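Local structure of alpha-Amylase (Thermotoga maritima, 2B5D) at residues Met44-Glu49 and Lys129-Thr134; Glu49-Thr54 and Arg366-Val371; Glu351-Trp356 and Phe362-Phe367. The protein belongs to glycoside hydrolase family 57 and pairs a predominantly parallel beta-sheet flanked by helices with a largely helical C-terminal region. All blocks are in the same frame, centred on the assembly; numbering follows the deposited sequence.

Interaction 1: Met44-Glu49 and Lys129-Thr134; sequences MFDEIE and KKYQET
Phe45 and Tyr131 bring helix 27-47 against helix 125-134 through a single aromatic pair. Both side chains adopt the same first torsion, CG anti to the carbonyl carbon and beside the backbone N (chi1 -62° for Phe45, -66° for Tyr131), which carries each ring into the space between the helices. The Tyr131 ring presents a face. Over its centre sits the methylene of Phe45, CB standing 3.6 Å from the ring centroid and almost on the ring normal, a CH-pi contact. Beyond that methylene the Phe45 ring turns its edge to the same tyrosine: Phe45 CD1 lies 3.8 Å from Tyr131 CD2, the centroids are 5.4 Å apart and the planes stand at 75°, a T-shaped pair. The phenol end reaches past Phe45 to the next residue, where Tyr131 OH comes within 3.4 Å of Asp46 CB; Asp46 N is equally near the hydroxyl, but at an angle too poor for a hydrogen bond. Within its own segment, Tyr131 O accepts a hydrogen bond from Thr134 OG1. Leu137, at the start of strand 137-142, touches both aromatic side chains, so the helix pair is packed onto the sheet. This contact therefore probably rests on dispersion and the weak attraction of C-H groups to a pi face, with the tyrosine hydroxyl lying toward the exposed margin at Asp46.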
# COMPACT_ATOMS: atom_id res chain seq x y z
N MET A 44 29.16 -21.14 -25.43
CA MET A 44 30.42 -20.48 -25.64
C MET A 44 31.65 -21.30 -25.23
O MET A 44 32.68 -21.20 -25.88
CB MET A 44 30.38 -19.13 -24.92
CG MET A 44 31.49 -18.15 -25.28
SD MET A 44 32.93 -18.24 -24.18
CE MET A 44 32.53 -17.04 -22.92
N PHE A 45 31.57 -22.11 -24.17
CA PHE A 45 32.72 -22.92 -23.73
C PHE A 45 32.96 -24.02 -24.74
O PHE A 45 34.09 -24.39 -25.00
CB PHE A 45 32.51 -23.59 -22.36
CG PHE A 45 32.32 -22.63 -21.21
CD1 PHE A 45 31.83 -23.08 -20.01
CD2 PHE A 45 32.62 -21.27 -21.34
CE1 PHE A 45 31.63 -22.21 -18.96
CE2 PHE A 45 32.42 -20.41 -20.29
CZ PHE A 45 31.93 -20.88 -19.10
N ASP A 46 31.86 -24.56 -25.25
CA ASP A 46 31.89 -25.58 -26.26
C ASP A 46 32.49 -25.05 -27.57
O ASP A 46 33.39 -25.70 -28.14
CB ASP A 46 30.48 -26.10 -26.48
CG ASP A 46 30.43 -27.32 -27.38
OD1 ASP A 46 29.85 -27.20 -28.49
OD2 ASP A 46 30.95 -28.40 -26.99
N GLU A 47 32.04 -23.88 -28.02
CA GLU A 47 32.43 -23.32 -29.31
C GLU A 47 33.87 -22.77 -29.35
O GLU A 47 34.60 -23.01 -30.33
CB GLU A 47 31.42 -22.27 -29.77
CG GLU A 47 31.73 -21.58 -31.11
CD GLU A 47 31.28 -22.40 -32.35
OE1 GLU A 47 31.97 -22.32 -33.41
OE2 GLU A 47 30.24 -23.10 -32.27
N ILE A 48 34.27 -22.03 -28.31
CA ILE A 48 35.62 -21.46 -28.26
C ILE A 48 36.69 -22.57 -28.27
O ILE A 48 36.42 -23.70 -27.82
CB ILE A 48 35.82 -20.48 -27.06
CG1 ILE A 48 36.88 -19.43 -27.40
CG2 ILE A 48 36.13 -21.24 -25.77
CD1 ILE A 48 37.08 -18.33 -26.36
N GLU A 49 37.88 -22.26 -28.78
CA GLU A 49 38.96 -23.26 -28.82
C GLU A 49 39.51 -23.46 -27.42
O GLU A 49 39.68 -24.58 -26.94
CB GLU A 49 40.07 -22.87 -29.81
CG GLU A 49 41.33 -23.81 -29.85
CD GLU A 49 41.02 -25.31 -30.14
OE1 GLU A 49 41.67 -26.20 -29.52
OE2 GLU A 49 40.13 -25.60 -30.98
N LYS A 129 30.39 -28.80 -14.58
CA LYS A 129 31.28 -29.74 -13.91
C LYS A 129 32.33 -30.23 -14.91
O LYS A 129 33.51 -30.37 -14.59
CB LYS A 129 30.46 -30.90 -13.35
CG LYS A 129 31.23 -31.94 -12.60
CD LYS A 129 30.31 -33.10 -12.19
CE LYS A 129 31.07 -34.15 -11.40
NZ LYS A 129 30.39 -35.47 -11.46
N LYS A 130 31.86 -30.45 -16.14
CA LYS A 130 32.67 -31.02 -17.22
C LYS A 130 33.75 -30.04 -17.68
O LYS A 130 34.85 -30.44 -18.04
CB LYS A 130 31.76 -31.47 -18.35
CG LYS A 130 32.41 -31.69 -19.69
CD LYS A 130 31.39 -32.15 -20.71
CE LYS A 130 31.52 -31.36 -22.00
NZ LYS A 130 30.57 -30.22 -21.99
N TYR A 131 33.45 -28.75 -17.63
CA TYR A 131 34.47 -27.78 -17.94
C TYR A 131 35.45 -27.55 -16.79
O TYR A 131 36.61 -27.23 -17.04
CB TYR A 131 33.87 -26.49 -18.54
CG TYR A 131 33.24 -26.76 -19.90
CD1 TYR A 131 34.03 -26.96 -21.04
CD2 TYR A 131 31.87 -26.83 -20.05
CE1 TYR A 131 33.47 -27.21 -22.29
CE2 TYR A 131 31.29 -27.10 -21.30
CZ TYR A 131 32.09 -27.29 -22.41
OH TYR A 131 31.49 -27.55 -23.63
N GLN A 132 35.01 -27.76 -15.55
CA GLN A 132 35.96 -27.73 -14.45
C GLN A 132 37.00 -28.85 -14.62
O GLN A 132 38.19 -28.61 -14.41
CB GLN A 132 35.31 -27.79 -13.06
CG GLN A 132 36.29 -27.51 -11.93
CD GLN A 132 35.64 -27.17 -10.57
OE1 GLN A 132 34.88 -27.97 -9.99
NE2 GLN A 132 35.95 -26.01 -10.06
N GLU A 133 36.55 -30.04 -15.04
CA GLU A 133 37.45 -31.20 -15.21
C GLU A 133 38.55 -30.97 -16.24
O GLU A 133 39.66 -31.46 -16.08
CB GLU A 133 36.66 -32.49 -15.51
CG GLU A 133 36.03 -33.09 -14.23
CD GLU A 133 34.85 -34.07 -14.49
OE1 GLU A 133 34.38 -34.19 -15.66
OE2 GLU A 133 34.39 -34.71 -13.51
N THR A 134 38.25 -30.17 -17.26
CA THR A 134 39.27 -29.77 -18.23
C THR A 134 40.29 -28.80 -17.66
O THR A 134 41.40 -28.73 -18.18
CB THR A 134 38.67 -29.19 -19.55
OG1 THR A 134 38.19 -27.84 -19.33
CG2 THR A 134 37.55 -30.09 -20.10

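Interaction 2: Glu49-Thr54 and Arg366-Val371; sequences EDFRLT and RFFELV
Apolar contacts, all made by the Phe368 ring, join the chain entering strand 53-57 to helix 360-373. Phe51 meets this ring through its methylene: Phe51 CB is 3.5 Å from Phe368 CD2, approaching obliquely. With chi1 at 74°, Phe51 CG is wedged between its backbone N and carbonyl carbon, and the phenyl group leads away from the helix to stack with Phe45. Farther along, a methyl of Leu53 reaches the edge of the Phe368 ring near its plane, Leu53 CD1 lying 4.1 Å from Phe368 CZ, the two side chains crossing at about a right angle.

Among polar atoms, the carbonyl oxygen of the intervening Arg52 adds a looser, non-bonded touch, Arg52 O being 4.0 Å from Phe368 CZ. The polar bonds stay within each segment or go to other parts of the chain. Arg52 NH2 donates to Phe51 O at 3.0 Å, from above the carbonyl plane, and also forms a salt bridge with Asp50 OD1 at 3.2 Å; both acceptors lie in the guanidinium plane. Arg52 NE pairs with Glu384, so the group is gripped along more than one edge. On the helix, Arg366 NH2 bridges to Glu369 OE1 at 2.6 Å, one turn on, while its NH1 pairs with Glu317 of helix 309-338.

Leu379 of strand 377-379 touches both Phe368 and Arg52. The chemistry thus divides cleanly: helix and strand entry are joined by hydrophobic burial without directional bonds, whereas the charged groups pair among themselves, Glu384 and Glu317 linking the two arginines to other parts of the chain.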
# COMPACT_ATOMS: atom_id res chain seq x y z
N GLU A 49 37.88 -22.26 -28.78
CA GLU A 49 38.96 -23.26 -28.82
C GLU A 49 39.51 -23.46 -27.42
O GLU A 49 39.68 -24.58 -26.94
CB GLU A 49 40.07 -22.87 -29.81
CG GLU A 49 41.33 -23.81 -29.85
CD GLU A 49 41.02 -25.31 -30.14
OE1 GLU A 49 41.67 -26.20 -29.52
OE2 GLU A 49 40.13 -25.60 -30.98
N ASP A 50 39.78 -22.35 -26.75
CA ASP A 50 40.36 -22.40 -25.42
C ASP A 50 39.96 -21.15 -24.66
O ASP A 50 39.82 -20.08 -25.25
CB ASP A 50 41.88 -22.48 -25.52
CG ASP A 50 42.53 -23.01 -24.25
OD1 ASP A 50 42.03 -24.02 -23.68
OD2 ASP A 50 43.55 -22.44 -23.82
N PHE A 51 39.79 -21.30 -23.35
CA PHE A 51 39.50 -20.18 -22.46
C PHE A 51 40.06 -20.53 -21.08
O PHE A 51 40.38 -21.68 -20.81
CB PHE A 51 37.97 -19.92 -22.42
CG PHE A 51 37.20 -20.95 -21.62
CD1 PHE A 51 36.82 -22.17 -22.20
CD2 PHE A 51 36.89 -20.72 -20.27
CE1 PHE A 51 36.15 -23.13 -21.45
CE2 PHE A 51 36.22 -21.67 -19.52
CZ PHE A 51 35.85 -22.87 -20.11
N ARG A 52 40.17 -19.52 -20.22
CA ARG A 52 40.33 -19.71 -18.77
C ARG A 52 39.37 -18.76 -18.04
O ARG A 52 39.38 -17.56 -18.28
CB ARG A 52 41.76 -19.42 -18.29
CG ARG A 52 42.84 -20.38 -18.74
CD ARG A 52 42.56 -21.80 -18.34
NE ARG A 52 43.70 -22.63 -18.67
CZ ARG A 52 43.86 -23.28 -19.81
NH1 ARG A 52 44.97 -23.97 -20.00
NH2 ARG A 52 42.94 -23.24 -20.76
N LEU A 53 38.58 -19.32 -17.13
CA LEU A 53 37.56 -18.54 -16.43
C LEU A 53 37.28 -19.14 -15.07
O LEU A 53 37.21 -20.37 -14.91
CB LEU A 53 36.27 -18.46 -17.27
CG LEU A 53 35.00 -17.85 -16.67
CD1 LEU A 53 35.10 -16.35 -16.64
CD2 LEU A 53 33.69 -18.33 -17.37
N THR A 54 37.15 -18.26 -14.09
CA THR A 54 36.72 -18.59 -12.76
C THR A 54 35.31 -18.07 -12.48
O THR A 54 34.97 -16.96 -12.85
CB THR A 54 37.71 -18.02 -11.71
OG1 THR A 54 39.06 -18.22 -12.18
CG2 THR A 54 37.53 -18.69 -10.36
N ARG A 366 34.78 -13.13 -27.68
CA ARG A 366 35.70 -12.42 -28.52
C ARG A 366 36.88 -11.93 -27.72
O ARG A 366 37.99 -11.94 -28.23
CB ARG A 366 35.00 -11.28 -29.30
CG ARG A 366 34.17 -11.83 -30.48
CD ARG A 366 35.00 -12.75 -31.45
NE ARG A 366 36.03 -11.96 -32.15
CZ ARG A 366 37.30 -12.31 -32.27
NH1 ARG A 366 38.14 -11.50 -32.91
NH2 ARG A 366 37.74 -13.47 -31.78
N PHE A 367 36.64 -11.52 -26.48
CA PHE A 367 37.72 -11.05 -25.62
C PHE A 367 38.65 -12.19 -25.27
O PHE A 367 39.85 -12.01 -25.25
CB PHE A 367 37.19 -10.38 -24.36
CG PHE A 367 38.25 -9.90 -23.43
CD1 PHE A 367 38.95 -8.73 -23.70
CD2 PHE A 367 38.53 -10.59 -22.24
CE1 PHE A 367 39.95 -8.26 -22.82
CE2 PHE A 367 39.52 -10.13 -21.35
CZ PHE A 367 40.24 -8.96 -21.64
N PHE A 368 38.11 -13.38 -25.03
CA PHE A 368 38.95 -14.54 -24.75
C PHE A 368 39.83 -14.86 -25.95
O PHE A 368 41.04 -15.04 -25.79
CB PHE A 368 38.14 -15.77 -24.34
CG PHE A 368 37.58 -15.69 -22.95
CD1 PHE A 368 37.98 -14.68 -22.06
CD2 PHE A 368 36.67 -16.65 -22.50
CE1 PHE A 368 37.47 -14.63 -20.78
CE2 PHE A 368 36.17 -16.61 -21.21
CZ PHE A 368 36.57 -15.60 -20.35
N GLU A 369 39.23 -14.90 -27.14
CA GLU A 369 39.97 -15.25 -28.35
C GLU A 369 41.08 -14.24 -28.64
O GLU A 369 42.17 -14.62 -29.06
CB GLU A 369 39.03 -15.42 -29.56
CG GLU A 369 38.09 -16.61 -29.41
CD GLU A 369 37.02 -16.72 -30.51
OE1 GLU A 369 36.61 -15.69 -31.12
OE2 GLU A 369 36.60 -17.88 -30.76
N LEU A 370 40.79 -12.97 -28.39
CA LEU A 370 41.77 -11.90 -28.53
C LEU A 370 42.90 -12.02 -27.52
O LEU A 370 44.07 -11.87 -27.89
CB LEU A 370 41.08 -10.56 -28.38
CG LEU A 370 40.71 -9.72 -29.61
CD1 LEU A 370 40.76 -10.47 -30.95
CD2 LEU A 370 39.36 -9.11 -29.37
N VAL A 371 42.56 -12.30 -26.25
CA VAL A 371 43.59 -12.50 -25.22
C VAL A 371 44.43 -13.70 -25.56
O VAL A 371 45.65 -13.66 -25.42
CB VAL A 371 43.02 -12.59 -23.77
CG1 VAL A 371 44.05 -13.16 -22.82
CG2 VAL A 371 42.60 -11.22 -23.26

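Interaction 3: Glu351-Trp356 and Phe362-Phe367; sequences ELFGHW and FFLKRF
Phe353 and Leu364, whose CA atoms lie 7.9 Å apart, face each other where a weakly bonded helix with a pi-type turn at 352-356 comes up against helix 360-373; the wider turn is closed by Trp356 N bonding to Glu351 O at 2.9 Å. Phe353 holds CG anti to its carbonyl carbon (chi1 -62°), which directs the phenyl ring at the second helix. Leu364 meets one face of it with a single methyl: CD2 stands 3.3 Å above the ring plane, displaced toward the rim, and its nearest ring atom is Phe353 CE2, also at 3.3 Å. Measured to the centroid the methyl is at 3.7 Å and 28° off the normal, an offset CH-pi contact in which the two side chains cross at about a right angle.

These helices follow strand 343-349 of the largely parallel sheet, and Phe353 touches Leu9 in the neighbouring strand 3-11, so the aromatic side chain fills the layer between sheet and helix characteristic of an alpha/beta fold. Phe363 joins from the adjoining position on helix 360-373, its CD2 lying 4.3 Å from Phe353 CE2 at an oblique approach. Around this pair the aromatic cluster continues: Trp246 meets Phe353 edge-to-face and also contacts the ring of Phe363. Phe353 O, meanwhile, accepts a hydrogen bond from Thr37 OG1, tying the short turn to helix 27-47.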
# COMPACT_ATOMS: atom_id res chain seq x y z
N GLU A 351 24.98 -12.21 -14.65
CA GLU A 351 23.79 -11.85 -15.42
C GLU A 351 23.98 -10.58 -16.22
O GLU A 351 23.20 -10.31 -17.16
CB GLU A 351 22.56 -11.66 -14.51
CG GLU A 351 22.82 -10.94 -13.17
CD GLU A 351 22.93 -11.95 -12.01
OE1 GLU A 351 22.13 -11.85 -11.03
OE2 GLU A 351 23.81 -12.86 -12.09
N LEU A 352 25.00 -9.80 -15.85
CA LEU A 352 25.45 -8.70 -16.66
C LEU A 352 25.81 -9.22 -18.06
O LEU A 352 25.69 -8.47 -19.02
CB LEU A 352 26.64 -7.94 -16.03
CG LEU A 352 26.57 -7.14 -14.69
CD1 LEU A 352 27.88 -6.37 -14.40
CD2 LEU A 352 25.36 -6.20 -14.53
N PHE A 353 26.20 -10.49 -18.20
CA PHE A 353 26.59 -11.00 -19.52
C PHE A 353 25.52 -11.90 -20.10
O PHE A 353 25.36 -13.07 -19.70
CB PHE A 353 27.99 -11.70 -19.50
CG PHE A 353 29.12 -10.77 -19.11
CD1 PHE A 353 29.54 -10.69 -17.77
CD2 PHE A 353 29.71 -9.93 -20.05
CE1 PHE A 353 30.56 -9.79 -17.38
CE2 PHE A 353 30.74 -9.03 -19.67
CZ PHE A 353 31.16 -8.97 -18.33
N GLY A 354 24.77 -11.37 -21.05
CA GLY A 354 23.72 -12.14 -21.70
C GLY A 354 22.33 -11.75 -21.23
O GLY A 354 21.36 -11.88 -21.99
N HIS A 355 22.20 -11.27 -20.00
CA HIS A 355 20.90 -10.92 -19.49
C HIS A 355 20.63 -9.42 -19.48
O HIS A 355 19.77 -8.96 -20.22
CB HIS A 355 20.56 -11.61 -18.17
CG HIS A 355 19.16 -11.34 -17.69
ND1 HIS A 355 18.04 -11.72 -18.41
CD2 HIS A 355 18.71 -10.68 -16.60
CE1 HIS A 355 16.96 -11.32 -17.76
NE2 HIS A 355 17.34 -10.69 -16.66
N TRP A 356 21.35 -8.65 -18.67
CA TRP A 356 21.27 -7.18 -18.78
C TRP A 356 21.77 -6.70 -20.14
O TRP A 356 21.16 -5.83 -20.76
CB TRP A 356 22.06 -6.51 -17.65
CG TRP A 356 21.33 -6.67 -16.38
CD1 TRP A 356 21.61 -7.56 -15.36
CD2 TRP A 356 20.12 -5.99 -16.01
NE1 TRP A 356 20.65 -7.43 -14.37
CE2 TRP A 356 19.73 -6.48 -14.74
CE3 TRP A 356 19.34 -4.99 -16.64
CZ2 TRP A 356 18.59 -6.01 -14.07
CZ3 TRP A 356 18.21 -4.52 -15.98
CH2 TRP A 356 17.85 -5.03 -14.71
N PHE A 362 28.89 -13.01 -26.18
CA PHE A 362 29.56 -12.77 -27.45
C PHE A 362 30.80 -11.95 -27.22
O PHE A 362 31.85 -12.27 -27.76
CB PHE A 362 28.67 -11.99 -28.46
CG PHE A 362 27.33 -12.65 -28.79
CD1 PHE A 362 26.17 -11.87 -28.86
CD2 PHE A 362 27.23 -14.02 -29.08
CE1 PHE A 362 24.91 -12.45 -29.19
CE2 PHE A 362 25.99 -14.60 -29.40
CZ PHE A 362 24.83 -13.81 -29.46
N PHE A 363 30.67 -10.86 -26.46
CA PHE A 363 31.81 -10.07 -25.98
C PHE A 363 32.85 -10.93 -25.22
O PHE A 363 34.06 -10.88 -25.50
CB PHE A 363 31.34 -8.88 -25.13
CG PHE A 363 32.48 -8.11 -24.50
CD1 PHE A 363 32.97 -6.95 -25.10
CD2 PHE A 363 33.08 -8.56 -23.30
CE1 PHE A 363 34.06 -6.24 -24.53
CE2 PHE A 363 34.14 -7.87 -22.73
CZ PHE A 363 34.64 -6.71 -23.35
N LEU A 364 32.38 -11.71 -24.25
CA LEU A 364 33.25 -12.58 -23.51
C LEU A 364 34.05 -13.51 -24.40
O LEU A 364 35.25 -13.77 -24.14
CB LEU A 364 32.49 -13.36 -22.44
CG LEU A 364 32.93 -12.93 -21.04
CD1 LEU A 364 34.38 -13.32 -20.85
CD2 LEU A 364 32.79 -11.40 -20.79
N LYS A 365 33.40 -14.00 -25.45
CA LYS A 365 34.03 -14.99 -26.32
C LYS A 365 35.09 -14.31 -27.19
O LYS A 365 36.16 -14.85 -27.41
CB LYS A 365 32.98 -15.67 -27.20
CG LYS A 365 33.55 -16.83 -28.03
CD LYS A 365 32.75 -16.95 -29.31
CE LYS A 365 33.07 -18.24 -30.03
NZ LYS A 365 32.31 -18.26 -31.30
N ARG A 366 34.78 -13.13 -27.68
CA ARG A 366 35.70 -12.42 -28.52
C ARG A 366 36.88 -11.93 -27.72
O ARG A 366 37.99 -11.94 -28.23
CB ARG A 366 35.00 -11.28 -29.30
CG ARG A 366 34.17 -11.83 -30.48
CD ARG A 366 35.00 -12.75 -31.45
NE ARG A 366 36.03 -11.96 -32.15
CZ ARG A 366 37.30 -12.31 -32.27
NH1 ARG A 366 38.14 -11.50 -32.91
NH2 ARG A 366 37.74 -13.47 -31.78
N PHE A 367 36.64 -11.52 -26.48
CA PHE A 367 37.72 -11.05 -25.62
C PHE A 367 38.65 -12.19 -25.27
O PHE A 367 39.85 -12.01 -25.25
CB PHE A 367 37.19 -10.38 -24.36
CG PHE A 367 38.25 -9.90 -23.43
CD1 PHE A 367 38.95 -8.73 -23.70
CD2 PHE A 367 38.53 -10.59 -22.24
CE1 PHE A 367 39.95 -8.26 -22.82
CE2 PHE A 367 39.52 -10.13 -21.35
CZ PHE A 367 40.24 -8.96 -21.64

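How the interactions relate
Interactions 1 and 2 lie about 11 Å apart between centres, interactions 2 and 3 about 12 Å, and interactions 1 and 3 about 16 Å. The segments of interactions 1 and 2 share Glu49, where helix 27-47 gives way to strand 53-57; those of interactions 2 and 3 share Arg366 and Phe367, on helix 360-373. Along the chain the segments of interactions 1 and 2 alternate, whereas interaction 1 closes before interaction 3 opens. Direct packing joins them too: Ile48 CD1 lies 3.4 Å from Phe368 CB, and Met44 CE 3.7 Å from Leu364 CB. Helix 27-47 is thus flanked by helices 125-134 and 360-373, bringing early and late parts of the chain together around the largely parallel sheet.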